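Local coordinates for L-amino acid deaminase (Proteus vulgaris, PDB 5I39), which probably catalyses the FAD-dependent oxidative deamination of L-amino acids as a membrane-bound flavoprotein oxidoreductase, at residues A83-M88 with R135-E140; E123-L126 with D130-N133; T21-F26 with Q288-Y293. All coordinates share one frame; numbering follows the deposited sequence.

Contact 1. Residues A83-M88 with R135-E140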
loop_
_atom_site.group_PDB
_atom_site.type_symbol
_atom_site.label_atom_id
_atom_site.label_comp_id
_atom_site.label_asym_id
_atom_site.label_seq_id
_atom_site.Cartn_x
_atom_site.Cartn_y
_atom_site.Cartn_z
ATOM N N ALA A 83 -2.225 2.978 -7.313
ATOM C CA ALA A 83 -0.858 3.439 -7.095
ATOM C C ALA A 83 -0.722 4.775 -7.804
ATOM O O ALA A 83 -0.623 4.833 -9.034
ATOM C CB ALA A 83 0.153 2.428 -7.614
ATOM N N ILE A 84 -0.762 5.852 -7.021
ATOM C CA ILE A 84 -0.859 7.201 -7.572
ATOM C C ILE A 84 0.134 8.142 -6.915
ATOM O O ILE A 84 0.484 7.975 -5.744
ATOM C CB ILE A 84 -2.303 7.778 -7.474
ATOM C CG1 ILE A 84 -2.702 8.141 -6.032
ATOM C CG2 ILE A 84 -3.297 6.805 -8.094
ATOM C CD1 ILE A 84 -4.036 8.855 -5.919
ATOM N N SER A 85 0.573 9.133 -7.687
ATOM C CA SER A 85 1.300 10.283 -7.149
ATOM C C SER A 85 0.451 11.555 -7.102
ATOM O O SER A 85 0.928 12.573 -6.604
ATOM C CB SER A 85 2.555 10.551 -7.975
ATOM O OG SER A 85 2.219 10.931 -9.298
ATOM N N TYR A 86 -0.797 11.489 -7.575
ATOM C CA TYR A 86 -1.653 12.675 -7.723
ATOM C C TYR A 86 -1.803 13.439 -6.408
ATOM O O TYR A 86 -2.159 12.846 -5.392
ATOM C CB TYR A 86 -3.042 12.268 -8.232
ATOM C CG TYR A 86 -3.811 13.359 -8.950
ATOM C CD1 TYR A 86 -3.313 13.922 -10.118
ATOM C CD2 TYR A 86 -5.071 13.772 -8.510
ATOM C CE1 TYR A 86 -4.019 14.899 -10.802
ATOM C CE2 TYR A 86 -5.785 14.747 -9.191
ATOM C CZ TYR A 86 -5.252 15.306 -10.331
ATOM O OH TYR A 86 -5.952 16.255 -11.016
ATOM N N LYS A 87 -1.516 14.744 -6.465
ATOM C CA LYS A 87 -1.591 15.671 -5.323
ATOM C C LYS A 87 -0.601 15.387 -4.186
ATOM O O LYS A 87 -0.685 16.010 -3.131
ATOM C CB LYS A 87 -3.022 15.762 -4.757
ATOM C CG LYS A 87 -4.031 16.437 -5.666
ATOM C CD LYS A 87 -5.358 16.592 -4.939
ATOM C CE LYS A 87 -6.325 17.491 -5.683
ATOM N NZ LYS A 87 -7.602 17.675 -4.944
HETATM N N MSE A 88 0.355 14.481 -4.381
HETATM C CA MSE A 88 1.282 14.182 -3.286
HETATM C C MSE A 88 2.163 15.386 -3.039
HETATM O O MSE A 88 2.652 16.004 -3.987
HETATM C CB MSE A 88 2.165 12.968 -3.547
HETATM C CG MSE A 88 1.387 11.652 -3.574
HETATM SE SE MSE A 88 0.575 11.200 -1.846
HETATM C CE MSE A 88 -1.225 10.819 -2.541
ATOM N N ARG A 135 -3.957 22.234 -11.200
ATOM C CA ARG A 135 -3.131 22.804 -12.266
ATOM C C ARG A 135 -1.801 23.329 -11.730
ATOM O O ARG A 135 -0.748 23.060 -12.318
ATOM C CB ARG A 135 -3.880 23.887 -13.034
ATOM C CG ARG A 135 -4.788 23.319 -14.104
ATOM C CD ARG A 135 -5.640 24.386 -14.751
ATOM N NE ARG A 135 -6.077 23.989 -16.089
ATOM C CZ ARG A 135 -7.184 24.417 -16.697
ATOM N NH1 ARG A 135 -8.029 25.246 -16.089
ATOM N NH2 ARG A 135 -7.455 24.001 -17.930
ATOM N N LYS A 136 -1.841 24.030 -10.599
ATOM C CA LYS A 136 -0.609 24.508 -9.970
ATOM C C LYS A 136 0.289 23.339 -9.563
ATOM O O LYS A 136 1.501 23.386 -9.760
ATOM C CB LYS A 136 -0.901 25.387 -8.750
ATOM C CG LYS A 136 0.350 26.046 -8.180
ATOM C CD LYS A 136 0.082 26.855 -6.926
ATOM C CE LYS A 136 1.371 27.478 -6.417
ATOM N NZ LYS A 136 1.171 28.266 -5.172
ATOM N N TRP A 137 -0.313 22.305 -8.980
ATOM C CA TRP A 137 0.420 21.117 -8.554
ATOM C C TRP A 137 1.160 20.464 -9.732
ATOM O O TRP A 137 2.346 20.148 -9.626
ATOM C CB TRP A 137 -0.532 20.128 -7.857
ATOM C CG TRP A 137 0.175 18.943 -7.300
ATOM C CD1 TRP A 137 0.751 18.833 -6.069
ATOM C CD2 TRP A 137 0.417 17.705 -7.970
ATOM N NE1 TRP A 137 1.335 17.599 -5.928
ATOM C CE2 TRP A 137 1.145 16.885 -7.081
ATOM C CE3 TRP A 137 0.073 17.200 -9.230
ATOM C CZ2 TRP A 137 1.546 15.591 -7.417
ATOM C CZ3 TRP A 137 0.475 15.912 -9.565
ATOM C CH2 TRP A 137 1.206 15.125 -8.662
ATOM N N ILE A 138 0.471 20.302 -10.859
ATOM C CA ILE A 138 1.091 19.705 -12.049
ATOM C C ILE A 138 2.190 20.615 -12.615
ATOM O O ILE A 138 3.283 20.147 -12.935
ATOM C CB ILE A 138 0.058 19.377 -13.147
ATOM C CG1 ILE A 138 -0.979 18.362 -12.637
ATOM C CG2 ILE A 138 0.757 18.789 -14.370
ATOM C CD1 ILE A 138 -2.175 18.167 -13.547
ATOM N N ASP A 139 1.886 21.905 -12.747
ATOM C CA ASP A 139 2.861 22.879 -13.250
ATOM C C ASP A 139 4.131 22.843 -12.404
ATOM O O ASP A 139 5.233 22.659 -12.935
ATOM C CB ASP A 139 2.275 24.295 -13.265
ATOM C CG ASP A 139 3.218 25.324 -13.896
ATOM O OD1 ASP A 139 4.252 24.939 -14.481
ATOM O OD2 ASP A 139 2.922 26.531 -13.804
ATOM N N GLU A 140 3.978 22.997 -11.094
ATOM C CA GLU A 140 5.138 23.005 -10.203
ATOM C C GLU A 140 5.967 21.726 -10.309
ATOM O O GLU A 140 7.195 21.786 -10.368
ATOM C CB GLU A 140 4.706 23.256 -8.755
ATOM C CG GLU A 140 4.244 24.684 -8.494
ATOM C CD GLU A 140 5.327 25.717 -8.761
ATOM O OE1 GLU A 140 6.487 25.495 -8.363
ATOM O OE2 GLU A 140 5.021 26.749 -9.387
#

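Contact 2. Residues E123-L126 with D130-N133. With EDO (1,2-ethanediol), chain I.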
loop_
_atom_site.group_PDB
_atom_site.type_symbol
_atom_site.label_atom_id
_atom_site.label_comp_id
_atom_site.label_asym_id
_atom_site.label_seq_id
_atom_site.Cartn_x
_atom_site.Cartn_y
_atom_site.Cartn_z
ATOM N N GLU A 123 -9.437 12.114 -12.638
ATOM C CA GLU A 123 -10.105 12.746 -11.504
ATOM C C GLU A 123 -10.653 14.095 -11.944
ATOM O O GLU A 123 -9.894 15.022 -12.234
ATOM C CB GLU A 123 -9.184 12.916 -10.295
ATOM C CG GLU A 123 -9.924 13.548 -9.120
ATOM C CD GLU A 123 -9.155 13.592 -7.816
ATOM O OE1 GLU A 123 -8.120 12.914 -7.676
ATOM O OE2 GLU A 123 -9.619 14.317 -6.909
ATOM N N VAL A 124 -11.976 14.201 -11.992
ATOM C CA VAL A 124 -12.630 15.473 -12.279
ATOM C C VAL A 124 -12.553 16.338 -11.013
ATOM O O VAL A 124 -12.917 15.870 -9.936
ATOM C CB VAL A 124 -14.089 15.254 -12.727
ATOM C CG1 VAL A 124 -14.849 16.572 -12.823
ATOM C CG2 VAL A 124 -14.123 14.523 -14.062
ATOM N N PRO A 125 -12.076 17.593 -11.129
ATOM C CA PRO A 125 -11.976 18.443 -9.939
ATOM C C PRO A 125 -13.342 18.802 -9.354
ATOM O O PRO A 125 -14.343 18.791 -10.064
ATOM C CB PRO A 125 -11.263 19.696 -10.462
ATOM C CG PRO A 125 -11.599 19.739 -11.907
ATOM C CD PRO A 125 -11.627 18.305 -12.338
ATOM N N LEU A 126 -13.366 19.111 -8.064
ATOM C CA LEU A 126 -14.617 19.423 -7.353
ATOM C C LEU A 126 -15.259 20.733 -7.801
ATOM O O LEU A 126 -16.484 20.838 -7.889
ATOM C CB LEU A 126 -14.367 19.503 -5.845
ATOM C CG LEU A 126 -14.155 18.196 -5.087
ATOM C CD1 LEU A 126 -13.685 18.491 -3.672
ATOM C CD2 LEU A 126 -15.428 17.362 -5.057
ATOM N N ASP A 130 -10.487 23.894 -6.872
ATOM C CA ASP A 130 -9.790 22.608 -6.934
ATOM C C ASP A 130 -9.007 22.477 -8.241
ATOM O O ASP A 130 -7.873 22.005 -8.237
ATOM C CB ASP A 130 -10.792 21.457 -6.786
ATOM C CG ASP A 130 -10.132 20.118 -6.482
ATOM O OD1 ASP A 130 -9.057 20.072 -5.848
ATOM O OD2 ASP A 130 -10.715 19.087 -6.876
ATOM N N LEU A 131 -9.611 22.916 -9.345
ATOM C CA LEU A 131 -8.951 22.918 -10.650
ATOM C C LEU A 131 -7.714 23.823 -10.666
ATOM O O LEU A 131 -6.675 23.440 -11.206
ATOM C CB LEU A 131 -9.935 23.316 -11.755
ATOM C CG LEU A 131 -9.397 23.435 -13.184
ATOM C CD1 LEU A 131 -8.697 22.170 -13.652
ATOM C CD2 LEU A 131 -10.545 23.783 -14.113
ATOM N N VAL A 132 -7.820 25.011 -10.067
ATOM C CA VAL A 132 -6.653 25.891 -9.901
ATOM C C VAL A 132 -5.551 25.146 -9.143
ATOM O O VAL A 132 -4.389 25.154 -9.549
ATOM C CB VAL A 132 -7.010 27.211 -9.168
ATOM C CG1 VAL A 132 -5.759 27.991 -8.778
ATOM C CG2 VAL A 132 -7.903 28.084 -10.036
ATOM N N ASN A 133 -5.927 24.501 -8.044
ATOM C CA ASN A 133 -4.955 23.817 -7.200
ATOM C C ASN A 133 -4.265 22.654 -7.899
ATOM O O ASN A 133 -3.046 22.518 -7.801
ATOM C CB ASN A 133 -5.606 23.359 -5.895
ATOM C CG ASN A 133 -6.039 24.524 -5.023
ATOM O OD1 ASN A 133 -5.582 25.654 -5.199
ATOM N ND2 ASN A 133 -6.929 24.254 -4.080
HETATM C C1 EDO I . -13.671 14.948 -6.851
HETATM O O1 EDO I . -12.626 15.849 -7.218
HETATM C C2 EDO I . -13.204 13.526 -7.127
HETATM O O2 EDO I . -12.052 13.201 -6.336
HETATM O O HOH W 1 -9.276 16.907 -7.866
HETATM O O HOH W 2 -10.960 16.714 -5.125
#

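Contact 3. Residues T21-F26 with Q288-Y293. With EDO (1,2-ethanediol), chain C.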
loop_
_atom_site.group_PDB
_atom_site.type_symbol
_atom_site.label_atom_id
_atom_site.label_comp_id
_atom_site.label_asym_id
_atom_site.label_seq_id
_atom_site.Cartn_x
_atom_site.Cartn_y
_atom_site.Cartn_z
ATOM N N THR A 21 -7.702 -20.842 -7.101
ATOM C CA THR A 21 -7.379 -19.944 -8.219
ATOM C C THR A 21 -6.263 -19.028 -7.726
ATOM O O THR A 21 -5.980 -19.018 -6.533
ATOM C CB THR A 21 -8.581 -19.063 -8.646
ATOM O OG1 THR A 21 -8.785 -18.008 -7.694
ATOM C CG2 THR A 21 -9.860 -19.886 -8.798
ATOM N N PRO A 22 -5.651 -18.223 -8.623
ATOM C CA PRO A 22 -4.672 -17.212 -8.176
ATOM C C PRO A 22 -5.181 -16.175 -7.156
ATOM O O PRO A 22 -4.366 -15.508 -6.526
ATOM C CB PRO A 22 -4.269 -16.521 -9.485
ATOM C CG PRO A 22 -4.472 -17.555 -10.528
ATOM C CD PRO A 22 -5.696 -18.308 -10.095
ATOM N N ARG A 23 -6.501 -16.052 -7.001
ATOM C CA ARG A 23 -7.127 -15.165 -6.010
ATOM C C ARG A 23 -7.455 -15.857 -4.676
ATOM O O ARG A 23 -8.319 -15.388 -3.929
ATOM C CB ARG A 23 -8.383 -14.539 -6.630
ATOM C CG ARG A 23 -8.039 -13.730 -7.864
ATOM C CD ARG A 23 -9.215 -13.126 -8.602
ATOM N NE ARG A 23 -8.681 -12.087 -9.480
ATOM C CZ ARG A 23 -8.488 -10.808 -9.145
ATOM N NH1 ARG A 23 -8.837 -10.333 -7.942
ATOM N NH2 ARG A 23 -7.955 -9.982 -10.045
ATOM N N HIS A 24 -6.745 -16.949 -4.378
ATOM C CA HIS A 24 -6.943 -17.741 -3.149
ATOM C C HIS A 24 -6.786 -16.930 -1.848
ATOM O O HIS A 24 -7.530 -17.137 -0.890
ATOM C CB HIS A 24 -6.043 -19.007 -3.139
ATOM C CG HIS A 24 -4.585 -18.745 -3.385
ATOM N ND1 HIS A 24 -3.740 -18.292 -2.402
ATOM C CD2 HIS A 24 -3.817 -18.895 -4.492
ATOM C CE1 HIS A 24 -2.521 -18.154 -2.888
ATOM N NE2 HIS A 24 -2.540 -18.514 -4.158
ATOM N N GLY A 25 -5.839 -15.998 -1.827
ATOM C CA GLY A 25 -5.638 -15.129 -0.667
ATOM C C GLY A 25 -5.187 -15.838 0.597
ATOM O O GLY A 25 -5.652 -15.539 1.690
ATOM N N PHE A 26 -4.247 -16.758 0.438
ATOM C CA PHE A 26 -3.650 -17.485 1.558
ATOM C C PHE A 26 -2.294 -18.036 1.153
ATOM O O PHE A 26 -2.186 -18.799 0.193
ATOM C CB PHE A 26 -4.528 -18.626 2.079
ATOM C CG PHE A 26 -3.933 -19.326 3.272
ATOM C CD1 PHE A 26 -4.021 -18.760 4.541
ATOM C CD2 PHE A 26 -3.232 -20.519 3.125
ATOM C CE1 PHE A 26 -3.448 -19.385 5.642
ATOM C CE2 PHE A 26 -2.657 -21.149 4.221
ATOM C CZ PHE A 26 -2.764 -20.580 5.479
ATOM N N GLN A 288 -10.312 -4.046 -11.891
ATOM C CA GLN A 288 -9.332 -5.047 -11.482
ATOM C C GLN A 288 -8.829 -5.832 -12.690
ATOM O O GLN A 288 -9.384 -5.740 -13.785
ATOM C CB GLN A 288 -9.955 -6.003 -10.467
ATOM C CG GLN A 288 -10.430 -5.325 -9.198
ATOM C CD GLN A 288 -10.197 -6.191 -7.974
ATOM O OE1 GLN A 288 -10.674 -7.325 -7.884
ATOM N NE2 GLN A 288 -9.453 -5.681 -7.041
ATOM N N ALA A 289 -7.783 -6.625 -12.483
ATOM C CA ALA A 289 -7.138 -7.348 -13.578
ATOM C C ALA A 289 -8.046 -8.389 -14.233
ATOM O O ALA A 289 -7.841 -8.736 -15.395
ATOM C CB ALA A 289 -5.845 -7.991 -13.099
ATOM N N ASP A 290 -9.046 -8.866 -13.491
ATOM C CA ASP A 290 -10.030 -9.826 -14.008
ATOM C C ASP A 290 -11.332 -9.198 -14.518
ATOM O O ASP A 290 -12.271 -9.920 -14.829
ATOM C CB ASP A 290 -10.339 -10.892 -12.939
ATOM C CG ASP A 290 -11.058 -10.332 -11.715
ATOM O OD1 ASP A 290 -11.208 -9.095 -11.599
ATOM O OD2 ASP A 290 -11.466 -11.143 -10.860
ATOM N N GLY A 291 -11.402 -7.869 -14.581
ATOM C CA GLY A 291 -12.594 -7.177 -15.074
ATOM C C GLY A 291 -13.670 -6.891 -14.041
ATOM O O GLY A 291 -14.679 -6.279 -14.374
ATOM N N THR A 292 -13.479 -7.325 -12.795
ATOM C CA THR A 292 -14.317 -6.859 -11.691
ATOM C C THR A 292 -13.931 -5.408 -11.386
ATOM O O THR A 292 -12.915 -4.911 -11.884
ATOM C CB THR A 292 -14.171 -7.745 -10.436
ATOM O OG1 THR A 292 -12.811 -7.749 -9.990
ATOM C CG2 THR A 292 -14.624 -9.179 -10.725
ATOM N N TYR A 293 -14.745 -4.732 -10.581
ATOM C CA TYR A 293 -14.515 -3.329 -10.236
ATOM C C TYR A 293 -14.527 -3.093 -8.739
ATOM O O TYR A 293 -15.511 -3.402 -8.054
ATOM C CB TYR A 293 -15.559 -2.421 -10.893
ATOM C CG TYR A 293 -15.271 -2.133 -12.343
ATOM C CD1 TYR A 293 -15.544 -3.079 -13.327
ATOM C CD2 TYR A 293 -14.711 -0.916 -12.736
ATOM C CE1 TYR A 293 -15.274 -2.824 -14.664
ATOM C CE2 TYR A 293 -14.437 -0.650 -14.069
ATOM C CZ TYR A 293 -14.719 -1.606 -15.029
ATOM O OH TYR A 293 -14.446 -1.339 -16.349
HETATM C C1 EDO C . -5.543 -13.125 4.143
HETATM O O1 EDO C . -6.703 -12.626 4.810
HETATM C C2 EDO C . -4.909 -14.237 4.976
HETATM O O2 EDO C . -4.949 -15.505 4.311
#

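Contact 1. Residues A83-M88 with R135-E140
A type II beta turn from Ser85 to Met88, on the chain that leaves the flavin-binding strand 82-83, is covered by Trp137 of helix 128-143. The indole meets the turn in two ways at once, with a face and with an edge. Its one polar atom makes the directional contact: NE1 donates to the carbonyl O of Met88 at 2.8 Å, with an N-H...O angle of 156°. The oxygen lies almost exactly in the indole plane, while the nitrogen stands above the plane of the carbonyl, so the bond is well aimed for the donor and less so for the acceptor. One ring face rests on the peptide between Tyr86 and Lys87. There Lys87 CA sits 3.6 Å from the centroid of the five-membered ring, close to the ring normal, in a CH-pi contact, and Lys87 N is 3.3 Å from CZ2 of Trp137. The turn itself is closed by the bond from Met88 N to Ser85 O at 3.0 Å. Trp137 has CG anti to its own backbone N (chi1 -175°), which carries the indole off the helix and onto this backbone. The ring of Tyr86 meets the six-membered ring obliquely, the planes 65° apart. The Lys87 side chain turns elsewhere, its ammonium paired with Asp130, about two turns earlier on the same helix. Binding by edge and face together should restrict both the position and the rotation of the indole, and since its closest approaches are to Ser85 O, Lys87 N and Met88 O, Trp137 reads the backbone shape of the turn.

Contact 2. Residues E123-L126 with D130-N133
Where strand 117-123 gives way to helix 128-143, Asp130 in the first turn of the helix reaches back to the connecting loop and binds Leu126. The bond runs from Leu126 N to Asp130 OD2, 2.9 Å long and nearly straight at 170°, and it uses the anti lone pair of the oxygen, the one away from OD1. With CG anti to the backbone N (chi1 -165°), the carboxylate is carried toward the loop. The same OD2 lies 3.4 Å from Pro125 CA. Beside this polar contact Pro125 and Leu131 lie side by side and point the same way, with Pro125 CG 3.9 Å from Leu131 CB. Water lies between the two acidic side chains, whose Glu123 OE2 and Asp130 OD2 stand 4.9 Å apart: one molecule, 2.8 Å from Asp130 OD2, can donate to it and has a weak contact with Glu123 OE2, though it has more acceptors in reach than protons to give. An ethanediol, probably from the crystallisation liquor, adds hydrogen bonds from its O2 to Glu123 OE2 and from its O1 to Val124 O. Salt bridges of Glu123 to Arg121 and of Asp130 OD1 to Lys87 would be expected to ease the like charges. In this strand-to-helix connection Asp130 serves the helix start twice, its backbone N bonded to Asp127 OD1 and its side chain tying down an amide just ahead of the helix.

Contact 3. Residues T21-F26 with Q288-Y293
The guanidinium of Arg23 has the carboxylate of Asp290 over one face, the two planes stacked and only 18° apart, while the backbone N of Ala289 lies oblique to it. Asp290 OD2 stands 3.2 Å from Arg23 NE, well out of the guanidinium plane, so this salt bridge is one of charge alone and no N-H points at the oxygen. The arginine's other charged partners lie outside the two segments: NH2 pairs with Asp185, which also accepts from the backbone N of Ala289, and NH1 with Glu187. A chain extended from CG to NE carries the guanidinium across the gap between the two loops. Asp290 is held in turn by its own loop. Its OD1 accepts from Thr292 OG1 at 2.6 Å through the syn lone pair, and from Thr292 N at 3.1 Å from above the carboxylate plane. Two bonds on OD1 should hold the rotation of the carboxylate that lies against the arginine. On the N-terminal side, Thr21 OG1 accepts from Arg23 N at 3.1 Å. The Arg23 side chain bridges two type I beta turns, Thr21 to His24 and Gln288 to Gly291, supplemented by an ST turn at Thr21 and by an Asx turn at Asp290 in the hairpin connection between strands 283-287 and 293-295.

Overall arrangement
From the N terminus, the chain first passes 21-26, ahead of strand 40-43, and contact 3 closes the longest loop by joining it to the connection between strands 283-287 and 293-295. Contacts 1 and 2 are both nested inside that loop. Contact 1 opens at 83-88, beyond strand 82-83, and closes on helix 128-143; contact 2 lies within it, joining the end of strand 117-123 to the same helix. These two are neighbours that touch each other, and both use helix 128-143. Contact 3 stands apart, its centre about 30 Å from that of contact 1, and fastens the N-terminal segment to a hairpin loop of the large mixed sheet.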